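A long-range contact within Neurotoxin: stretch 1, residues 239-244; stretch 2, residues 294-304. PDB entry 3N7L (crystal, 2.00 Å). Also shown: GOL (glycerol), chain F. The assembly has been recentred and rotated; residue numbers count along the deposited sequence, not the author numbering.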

ATOM      1  N   ASN A 239       3.839  -3.835   1.425  1.00 20.36           N
ATOM      2  CA  ASN A 239       5.055  -4.468   1.948  1.00 21.94           C
ATOM      3  C   ASN A 239       5.777  -5.068   0.746  1.00 21.37           C
ATOM      4  O   ASN A 239       5.170  -5.249  -0.307  1.00 21.53           O
ATOM      5  CB  ASN A 239       4.725  -5.612   2.917  1.00 23.34           C
ATOM      6  CG  ASN A 239       3.868  -5.170   4.086  1.00 28.68           C
ATOM      7  OD1 ASN A 239       4.219  -4.247   4.812  1.00 30.11           O
ATOM      8  ND2 ASN A 239       2.737  -5.847   4.279  1.00 32.63           N
ATOM      9  N   ASP A 240       7.059  -5.390   0.893  1.00 21.74           N
ATOM     10  CA  ASP A 240       7.796  -5.994  -0.220  1.00 21.22           C
ATOM     11  C   ASP A 240       7.189  -7.361  -0.546  1.00 20.04           C
ATOM     12  O   ASP A 240       6.925  -8.156   0.357  1.00 20.61           O
ATOM     13  CB  ASP A 240       9.273  -6.196   0.136  1.00 21.95           C
ATOM     14  CG  ASP A 240      10.003  -4.892   0.391  1.00 26.08           C
ATOM     15  OD1 ASP A 240       9.490  -3.822  -0.006  1.00 26.04           O
ATOM     16  OD2 ASP A 240      11.105  -4.947   0.980  1.00 28.35           O
ATOM     17  N   LEU A 241       6.960  -7.629  -1.827  1.00 18.74           N
ATOM     18  CA  LEU A 241       6.411  -8.917  -2.246  1.00 17.80           C
ATOM     19  C   LEU A 241       7.535  -9.952  -2.115  1.00 20.09           C
ATOM     20  O   LEU A 241       8.695  -9.673  -2.454  1.00 19.98           O
ATOM     21  CB  LEU A 241       5.920  -8.850  -3.699  1.00 16.88           C
ATOM     22  CG  LEU A 241       5.144 -10.064  -4.234  1.00 17.08           C
ATOM     23  CD1 LEU A 241       3.791 -10.157  -3.527  1.00 17.13           C
ATOM     24  CD2 LEU A 241       4.932  -9.932  -5.730  1.00 16.18           C
ATOM     25  N   ARG A 242       7.210 -11.139  -1.614  1.00 18.21           N
ATOM     26  CA  ARG A 242       8.245 -12.152  -1.446  1.00 20.28           C
ATOM     27  C   ARG A 242       7.942 -13.508  -2.055  1.00 18.98           C
ATOM     28  O   ARG A 242       6.788 -13.866  -2.277  1.00 18.20           O
ATOM     29  CB  ARG A 242       8.561 -12.348   0.043  1.00 23.20           C
ATOM     30  CG  ARG A 242       8.850 -11.064   0.792  1.00 29.35           C
ATOM     31  CD  ARG A 242       9.631 -11.337   2.065  1.00 34.01           C
ATOM     32  NE  ARG A 242       9.185 -12.549   2.748  1.00 39.11           N
ATOM     33  CZ  ARG A 242       8.168 -12.614   3.600  1.00 35.31           C
ATOM     34  NH1 ARG A 242       7.856 -13.775   4.155  1.00 33.38           N
ATOM     35  NH2 ARG A 242       7.481 -11.527   3.911  1.00 35.69           N
ATOM     36  N   TYR A 243       9.010 -14.253  -2.334  1.00 18.94           N
ATOM     37  CA  TYR A 243       8.904 -15.596  -2.877  1.00 18.18           C
ATOM     38  C   TYR A 243       8.651 -16.515  -1.679  1.00 18.49           C
ATOM     39  O   TYR A 243       8.854 -16.111  -0.533  1.00 18.37           O
ATOM     40  CB  TYR A 243      10.221 -16.004  -3.561  1.00 17.84           C
ATOM     41  CG  TYR A 243      10.512 -15.278  -4.862  1.00 19.23           C
ATOM     42  CD1 TYR A 243      11.505 -14.294  -4.938  1.00 18.88           C
ATOM     43  CD2 TYR A 243       9.790 -15.575  -6.020  1.00 18.21           C
ATOM     44  CE1 TYR A 243      11.767 -13.624  -6.145  1.00 20.18           C
ATOM     45  CE2 TYR A 243      10.044 -14.917  -7.222  1.00 18.14           C
ATOM     46  CZ  TYR A 243      11.028 -13.947  -7.281  1.00 19.65           C
ATOM     47  OH  TYR A 243      11.255 -13.309  -8.479  1.00 22.67           O
ATOM     48  N   ASP A 244       8.185 -17.731  -1.943  1.00 18.48           N
ATOM     49  CA  ASP A 244       7.960 -18.718  -0.887  1.00 20.51           C
ATOM     50  C   ASP A 244       6.967 -18.282   0.195  1.00 18.24           C
ATOM     51  O   ASP A 244       7.155 -18.606   1.366  1.00 19.74           O
ATOM     52  CB  ASP A 244       9.302 -19.055  -0.211  1.00 22.65           C
ATOM     53  CG  ASP A 244      10.438 -19.239  -1.208  1.00 25.90           C
ATOM     54  OD1 ASP A 244      11.606 -19.025  -0.813  1.00 27.08           O
ATOM     55  OD2 ASP A 244      10.172 -19.605  -2.376  1.00 27.05           O
TER
HETATM   56  C1  GOL F1402      14.286  -3.539   0.826  1.00 33.05           C
HETATM   57  O1  GOL F1402      13.082  -3.404   0.078  1.00 31.67           O
HETATM   58  C2  GOL F1402      15.427  -4.122   0.004  1.00 35.49           C
HETATM   59  O2  GOL F1402      16.611  -4.233   0.837  1.00 36.58           O
HETATM   60  C3  GOL F1402      15.738  -3.234  -1.197  1.00 37.83           C
HETATM   61  O3  GOL F1402      16.791  -3.722  -2.008  1.00 38.98           O
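Stretch 2 294-304: DTRVRGENVLY

Residues at least 52 positions apart in sequence are joined here by a single beta bridge, with Arg-242 paired to Arg-296 across a CA–CA distance of 4.4 Å. The case illustrates how a minimal backbone match can be accompanied by close side-chain packing. The two segments run antiparallel at the bridge, stretch 1 having no regular helix or strand: Val-297 N donates to Leu-241 O at 2.8 Å, and Tyr-243 N donates to Thr-295 O, also at 2.8 Å, so the two nearly linear bonds flank the bridged pair. Close approach of the chains adds CA-H...O contacts, Arg-296 CA to Leu-241 O at 3.4 Å and Arg-242 CA to Thr-295 O at 3.3 Å.

Beside the bridge, Val-297 lies over the ring of Tyr-243, its CG2 3.6 Å from the ring centroid and almost on the normal; the same CG2 lies 4.0 Å from Leu-241 CG. Beyond the bridge, stretch 2 turns back through Gly-299 and enters a strand at Val-302, bringing Leu-303 CD2 to 3.9 Å from Tyr-243 CE2.

The CA-to-CB bond of Arg-296 points away, yet its extended side chain returns to form a salt bridge, NE to Asp-240 OD2 at 2.8 Å. Within stretch 2, Arg-296 NH1 also meets Asp-294 OD2 at 2.8 Å, so one guanidinium links two carboxylates.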

ATOM      1  N   ASP A 294      17.405 -12.179  -2.702  1.00 36.22           N
ATOM      2  CA  ASP A 294      17.156 -11.917  -1.285  1.00 33.12           C
ATOM      3  C   ASP A 294      15.735 -12.240  -0.829  1.00 31.28           C
ATOM      4  O   ASP A 294      15.279 -11.697   0.177  1.00 33.18           O
ATOM      5  CB  ASP A 294      17.434 -10.445  -0.993  1.00 32.69           C
ATOM      6  CG  ASP A 294      16.386  -9.531  -1.602  1.00 33.01           C
ATOM      7  OD1 ASP A 294      15.684  -9.980  -2.532  1.00 30.20           O
ATOM      8  OD2 ASP A 294      16.266  -8.369  -1.160  1.00 33.37           O
ATOM      9  N   THR A 295      15.041 -13.102  -1.566  1.00 27.49           N
ATOM     10  CA  THR A 295      13.666 -13.499  -1.238  1.00 26.57           C
ATOM     11  C   THR A 295      12.603 -12.503  -1.722  1.00 24.73           C
ATOM     12  O   THR A 295      11.429 -12.851  -1.842  1.00 24.00           O
ATOM     13  CB  THR A 295      13.496 -13.744   0.288  1.00 25.41           C
ATOM     14  OG1 THR A 295      14.421 -14.754   0.711  1.00 27.44           O
ATOM     15  CG2 THR A 295      12.084 -14.216   0.612  1.00 26.65           C
ATOM     16  N   ARG A 296      13.009 -11.271  -2.014  1.00 24.41           N
ATOM     17  CA  ARG A 296      12.059 -10.269  -2.498  1.00 24.15           C
ATOM     18  C   ARG A 296      11.860 -10.394  -4.007  1.00 24.68           C
ATOM     19  O   ARG A 296      12.807 -10.685  -4.744  1.00 23.78           O
ATOM     20  CB  ARG A 296      12.554  -8.853  -2.181  1.00 25.49           C
ATOM     21  CG  ARG A 296      12.715  -8.557  -0.698  1.00 25.66           C
ATOM     22  CD  ARG A 296      13.190  -7.128  -0.467  1.00 27.00           C
ATOM     23  NE  ARG A 296      13.232  -6.798   0.957  1.00 27.79           N
ATOM     24  CZ  ARG A 296      14.175  -7.199   1.807  1.00 26.82           C
ATOM     25  NH1 ARG A 296      15.187  -7.953   1.391  1.00 25.54           N
ATOM     26  NH2 ARG A 296      14.091  -6.862   3.086  1.00 25.77           N
ATOM     27  N   VAL A 297      10.627 -10.183  -4.464  1.00 22.44           N
ATOM     28  CA  VAL A 297      10.312 -10.257  -5.888  1.00 21.44           C
ATOM     29  C   VAL A 297      10.611  -8.897  -6.525  1.00 23.76           C
ATOM     30  O   VAL A 297      10.109  -7.864  -6.070  1.00 22.20           O
ATOM     31  CB  VAL A 297       8.821 -10.603  -6.109  1.00 21.61           C
ATOM     32  CG1 VAL A 297       8.524 -10.733  -7.596  1.00 19.80           C
ATOM     33  CG2 VAL A 297       8.472 -11.896  -5.360  1.00 18.29           C
ATOM     34  N   ARG A 298      11.430  -8.903  -7.576  1.00 24.03           N
ATOM     35  CA  ARG A 298      11.811  -7.668  -8.255  1.00 24.06           C
ATOM     36  C   ARG A 298      11.419  -7.639  -9.721  1.00 24.17           C
ATOM     37  O   ARG A 298      11.193  -8.680 -10.334  1.00 21.13           O
ATOM     38  CB  ARG A 298      13.321  -7.448  -8.140  1.00 24.68           C
ATOM     39  CG  ARG A 298      13.801  -7.178  -6.726  1.00 28.68           C
ATOM     40  CD  ARG A 298      15.262  -6.728  -6.710  1.00 31.39           C
ATOM     41  NE  ARG A 298      15.680  -6.287  -5.383  1.00 31.21           N
ATOM     42  CZ  ARG A 298      15.849  -7.108  -4.358  1.00 32.48           C
ATOM     43  NH1 ARG A 298      15.639  -8.407  -4.524  1.00 34.00           N
ATOM     44  NH2 ARG A 298      16.208  -6.636  -3.169  1.00 31.26           N
ATOM     45  N   GLY A 299      11.360  -6.427 -10.267  1.00 25.73           N
ATOM     46  CA  GLY A 299      11.006  -6.209 -11.657  1.00 28.26           C
ATOM     47  C   GLY A 299      11.221  -7.358 -12.624  1.00 34.41           C
ATOM     48  O   GLY A 299      10.505  -8.354 -12.585  1.00 41.05           O
ATOM     49  N   GLU A 300      12.217  -7.235 -13.489  1.00 33.59           N
ATOM     50  CA  GLU A 300      12.493  -8.256 -14.501  1.00 29.99           C
ATOM     51  C   GLU A 300      12.725  -9.710 -14.078  1.00 27.15           C
ATOM     52  O   GLU A 300      13.271 -10.490 -14.857  1.00 26.59           O
ATOM     53  CB  GLU A 300      13.671  -7.796 -15.362  1.00 32.55           C
ATOM     54  CG  GLU A 300      13.311  -6.668 -16.307  1.00 34.94           C
ATOM     55  CD  GLU A 300      12.344  -7.115 -17.385  1.00 37.40           C
ATOM     56  OE1 GLU A 300      12.741  -7.938 -18.237  1.00 39.27           O
ATOM     57  OE2 GLU A 300      11.184  -6.652 -17.377  1.00 40.81           O
ATOM     58  N   ASN A 301      12.321 -10.088 -12.870  1.00 24.52           N
ATOM     59  CA  ASN A 301      12.504 -11.474 -12.426  1.00 22.59           C
ATOM     60  C   ASN A 301      11.626 -12.434 -13.230  1.00 21.74           C
ATOM     61  O   ASN A 301      10.522 -12.077 -13.646  1.00 21.98           O
ATOM     62  CB  ASN A 301      12.129 -11.638 -10.947  1.00 21.01           C
ATOM     63  CG  ASN A 301      13.158 -11.049  -9.998  1.00 22.20           C
ATOM     64  OD1 ASN A 301      14.110 -10.383 -10.411  1.00 23.81           O
ATOM     65  ND2 ASN A 301      12.961 -11.293  -8.708  1.00 17.65           N
ATOM     66  N   VAL A 302      12.126 -13.645 -13.459  1.00 20.39           N
ATOM     67  CA  VAL A 302      11.358 -14.669 -14.159  1.00 20.97           C
ATOM     68  C   VAL A 302      10.910 -15.611 -13.040  1.00 19.86           C
ATOM     69  O   VAL A 302      11.729 -16.039 -12.224  1.00 20.64           O
ATOM     70  CB  VAL A 302      12.214 -15.436 -15.191  1.00 20.86           C
ATOM     71  CG1 VAL A 302      11.336 -16.419 -15.969  1.00 19.06           C
ATOM     72  CG2 VAL A 302      12.865 -14.448 -16.161  1.00 21.61           C
ATOM     73  N   LEU A 303       9.619 -15.927 -12.997  1.00 19.36           N
ATOM     74  CA  LEU A 303       9.081 -16.764 -11.921  1.00 18.54           C
ATOM     75  C   LEU A 303       7.892 -17.622 -12.349  1.00 19.47           C
ATOM     76  O   LEU A 303       7.457 -17.573 -13.502  1.00 19.32           O
ATOM     77  CB  LEU A 303       8.654 -15.842 -10.768  1.00 16.85           C
ATOM     78  CG  LEU A 303       7.791 -14.638 -11.204  1.00 19.14           C
ATOM     79  CD1 LEU A 303       6.362 -15.079 -11.474  1.00 15.86           C
ATOM     80  CD2 LEU A 303       7.808 -13.551 -10.124  1.00 19.85           C
ATOM     81  N   TYR A 304       7.379 -18.425 -11.416  1.00 18.19           N
ATOM     82  CA  TYR A 304       6.202 -19.241 -11.690  1.00 17.73           C
ATOM     83  C   TYR A 304       5.338 -19.311 -10.429  1.00 18.92           C
ATOM     84  O   TYR A 304       5.753 -18.873  -9.351  1.00 18.21           O
ATOM     85  CB  TYR A 304       6.573 -20.651 -12.197  1.00 18.01           C
ATOM     86  CG  TYR A 304       7.327 -21.547 -11.233  1.00 19.21           C
ATOM     87  CD1 TYR A 304       8.707 -21.443 -11.086  1.00 19.23           C
ATOM     88  CD2 TYR A 304       6.655 -22.531 -10.495  1.00 20.12           C
ATOM     89  CE1 TYR A 304       9.411 -22.298 -10.230  1.00 22.76           C
ATOM     90  CE2 TYR A 304       7.344 -23.390  -9.638  1.00 20.31           C
ATOM     91  CZ  TYR A 304       8.722 -23.270  -9.510  1.00 23.28           C
ATOM     92  OH  TYR A 304       9.411 -24.108  -8.661  1.00 23.92           O
TER
HETATM   93  O   HOH W   1      11.749  -5.316   3.644  1.00 29.73           O